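Local atomic coordinates of putative aminotransferase (Actinomadura melliaura, PDB entry 4ZWV), a protein that probably acts as a pyridoxal phosphate-dependent sugar aminotransferase in making the aminopentose of the indolocarbazole AT2433. Residues Asp104-Leu112 with Ile126-Tyr134. Sequence-based numbering, arbitrary orientation.
Sequences DPATLTMDL and IIVVHWTGY
At the C-terminal end of strand 123-129, in the mixed sheet of this putative aminotransferase of the DegT/DnrJ/EryC1 family, the chain runs through V129 and W131 against the loop T107-M110 without one direct hydrogen bond; two waters and apolar groups join them. One water donates to V129 O and accepts from M110 N (2.9 Å from the water oxygen); the other donates to both T107 O and W131 O. T109 suits the space between these bridges because its two branches differ: OG1 shares a hydrogen bond with T107 OG1 (2.9 Å), while the methyl CG2 lies 4.0 Å from W131 CB and near the plane of the Y134 ring, at its edge. L108, whose positive phi turns the chain, brings its O to 3.3 Å from W131 CD1. M110, a selenomethionine, is long enough to reach across to the strand: CG sits anti to the backbone N (chi1 -177°), and the bend at chi3 (-80°) carries CE to 3.3 Å from I127 O. Its side chain crosses that of V128 at about a right angle, SE 4.1 Å from V128 CG1. T132 OG1 and Y134 N reach W131 O from opposite faces of its plane. The broad W131 ring meets both L108 and the ring of H164, a residue that binds pyridoxal 5'-phosphate, absent from this chain; H164 ND1 also bonds T132 N. Y134 offers its ring to T107, T109 and, as cation-pi, R285, and its hydroxyl to S286 N. V128 and I126 pack on helix 138-152, I127 and V129 on helix 85-93, L108 on helix 338-344.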
# COMPACT_ATOMS: atom_id res chain seq x y z
N ASP A 104 -27.79 7.44 11.38
CA ASP A 104 -28.77 7.38 12.46
C ASP A 104 -28.27 8.23 13.63
O ASP A 104 -27.24 7.92 14.22
CB ASP A 104 -28.98 5.93 12.90
CG ASP A 104 -30.01 5.78 14.01
OD1 ASP A 104 -30.56 6.80 14.48
OD2 ASP A 104 -30.27 4.63 14.43
N PRO A 105 -28.99 9.32 13.97
CA PRO A 105 -28.53 10.19 15.06
C PRO A 105 -28.39 9.47 16.40
O PRO A 105 -27.60 9.92 17.24
CB PRO A 105 -29.64 11.25 15.15
CG PRO A 105 -30.30 11.24 13.82
CD PRO A 105 -30.21 9.82 13.33
N ALA A 106 -29.12 8.38 16.59
CA ALA A 106 -29.10 7.66 17.86
C ALA A 106 -27.88 6.76 18.04
O ALA A 106 -27.54 6.39 19.17
CB ALA A 106 -30.37 6.83 18.02
N THR A 107 -27.21 6.42 16.94
CA THR A 107 -26.07 5.49 16.99
C THR A 107 -24.79 6.02 16.37
O THR A 107 -23.71 5.50 16.63
CB THR A 107 -26.40 4.17 16.27
OG1 THR A 107 -26.65 4.43 14.88
CG2 THR A 107 -27.62 3.50 16.89
N LEU A 108 -24.92 7.05 15.52
CA LEU A 108 -23.85 7.56 14.67
C LEU A 108 -23.30 6.49 13.72
O LEU A 108 -22.14 6.57 13.29
CB LEU A 108 -22.71 8.16 15.50
CG LEU A 108 -23.15 9.30 16.44
CD1 LEU A 108 -21.92 9.99 17.07
CD2 LEU A 108 -24.05 10.32 15.75
N THR A 109 -24.11 5.50 13.39
CA THR A 109 -23.75 4.58 12.32
C THR A 109 -24.80 4.68 11.22
O THR A 109 -25.80 5.38 11.38
CB THR A 109 -23.63 3.14 12.81
OG1 THR A 109 -24.86 2.74 13.40
CG2 THR A 109 -22.52 3.02 13.85
N MSE A 110 -24.54 4.01 10.10
CA MSE A 110 -25.40 4.11 8.92
C MSE A 110 -26.89 3.94 9.22
O MSE A 110 -27.30 3.02 9.91
CB MSE A 110 -24.98 3.07 7.89
CG MSE A 110 -25.77 3.17 6.59
SE MSE A 110 -25.26 1.80 5.30
CE MSE A 110 -23.64 2.60 4.59
N ASP A 111 -27.69 4.86 8.67
CA ASP A 111 -29.15 4.80 8.75
C ASP A 111 -29.63 3.72 7.79
O ASP A 111 -29.59 3.91 6.57
CB ASP A 111 -29.73 6.18 8.42
CG ASP A 111 -31.26 6.23 8.41
OD1 ASP A 111 -31.93 5.19 8.25
OD2 ASP A 111 -31.80 7.34 8.56
N LEU A 112 -30.08 2.59 8.32
CA LEU A 112 -30.44 1.47 7.45
C LEU A 112 -31.77 1.68 6.73
O LEU A 112 -32.03 1.02 5.73
CB LEU A 112 -30.46 0.16 8.24
CG LEU A 112 -29.09 -0.24 8.80
CD1 LEU A 112 -29.17 -1.55 9.58
CD2 LEU A 112 -28.04 -0.35 7.71
N ILE A 126 -22.20 -2.33 -0.75
CA ILE A 126 -22.45 -1.46 0.38
C ILE A 126 -21.27 -1.62 1.33
O ILE A 126 -20.91 -2.74 1.63
CB ILE A 126 -23.76 -1.84 1.10
CG1 ILE A 126 -24.94 -1.77 0.13
CG2 ILE A 126 -23.98 -0.94 2.33
CD1 ILE A 126 -26.10 -2.67 0.56
N ILE A 127 -20.64 -0.52 1.74
CA ILE A 127 -19.63 -0.62 2.79
C ILE A 127 -20.26 -0.13 4.08
O ILE A 127 -20.79 0.98 4.13
CB ILE A 127 -18.36 0.20 2.47
CG1 ILE A 127 -17.74 -0.29 1.15
CG2 ILE A 127 -17.36 0.07 3.61
CD1 ILE A 127 -16.41 0.40 0.79
N VAL A 128 -20.27 -0.97 5.10
CA VAL A 128 -20.83 -0.56 6.38
C VAL A 128 -19.69 -0.43 7.38
O VAL A 128 -18.80 -1.27 7.43
CB VAL A 128 -21.92 -1.52 6.90
CG1 VAL A 128 -23.09 -1.59 5.91
CG2 VAL A 128 -21.37 -2.91 7.18
N VAL A 129 -19.71 0.66 8.14
CA VAL A 129 -18.63 0.95 9.07
C VAL A 129 -19.11 0.81 10.51
O VAL A 129 -20.08 1.46 10.91
CB VAL A 129 -18.05 2.37 8.85
CG1 VAL A 129 -16.90 2.62 9.82
CG2 VAL A 129 -17.56 2.52 7.42
N HIS A 130 -18.44 -0.05 11.27
CA HIS A 130 -18.74 -0.20 12.69
C HIS A 130 -18.06 0.95 13.43
O HIS A 130 -17.04 0.78 14.11
CB HIS A 130 -18.27 -1.56 13.20
CG HIS A 130 -18.83 -2.72 12.44
ND1 HIS A 130 -20.17 -3.05 12.44
CD2 HIS A 130 -18.22 -3.65 11.66
CE1 HIS A 130 -20.37 -4.13 11.70
NE2 HIS A 130 -19.20 -4.50 11.21
N TRP A 131 -18.65 2.13 13.27
CA TRP A 131 -18.00 3.40 13.59
C TRP A 131 -17.73 3.56 15.08
O TRP A 131 -18.62 3.35 15.90
CB TRP A 131 -18.86 4.54 13.05
CG TRP A 131 -18.31 5.92 13.25
CD1 TRP A 131 -18.89 6.94 13.96
CD2 TRP A 131 -17.08 6.43 12.74
NE1 TRP A 131 -18.09 8.06 13.91
CE2 TRP A 131 -16.97 7.77 13.17
CE3 TRP A 131 -16.05 5.88 11.97
CZ2 TRP A 131 -15.87 8.57 12.84
CZ3 TRP A 131 -14.96 6.68 11.64
CH2 TRP A 131 -14.89 8.01 12.08
N THR A 132 -16.49 3.94 15.40
CA THR A 132 -15.95 4.07 16.77
C THR A 132 -15.98 2.76 17.56
O THR A 132 -15.67 2.75 18.75
CB THR A 132 -16.67 5.18 17.61
OG1 THR A 132 -17.97 4.74 18.03
CG2 THR A 132 -16.77 6.47 16.83
N GLY A 133 -16.27 1.65 16.88
CA GLY A 133 -16.23 0.35 17.52
C GLY A 133 -17.59 -0.28 17.77
O GLY A 133 -17.68 -1.40 18.28
N TYR A 134 -18.66 0.43 17.41
CA TYR A 134 -20.02 -0.05 17.69
C TYR A 134 -20.61 -0.77 16.48
O TYR A 134 -20.71 -0.19 15.40
CB TYR A 134 -20.92 1.11 18.11
CG TYR A 134 -22.32 0.68 18.48
CD1 TYR A 134 -22.53 -0.13 19.59
CD2 TYR A 134 -23.42 1.09 17.74
CE1 TYR A 134 -23.81 -0.52 19.96
CE2 TYR A 134 -24.71 0.69 18.10
CZ TYR A 134 -24.89 -0.12 19.19
OH TYR A 134 -26.16 -0.52 19.56
O HOH W 1 -21.17 4.76 16.50
O HOH W 2 -21.64 3.56 9.92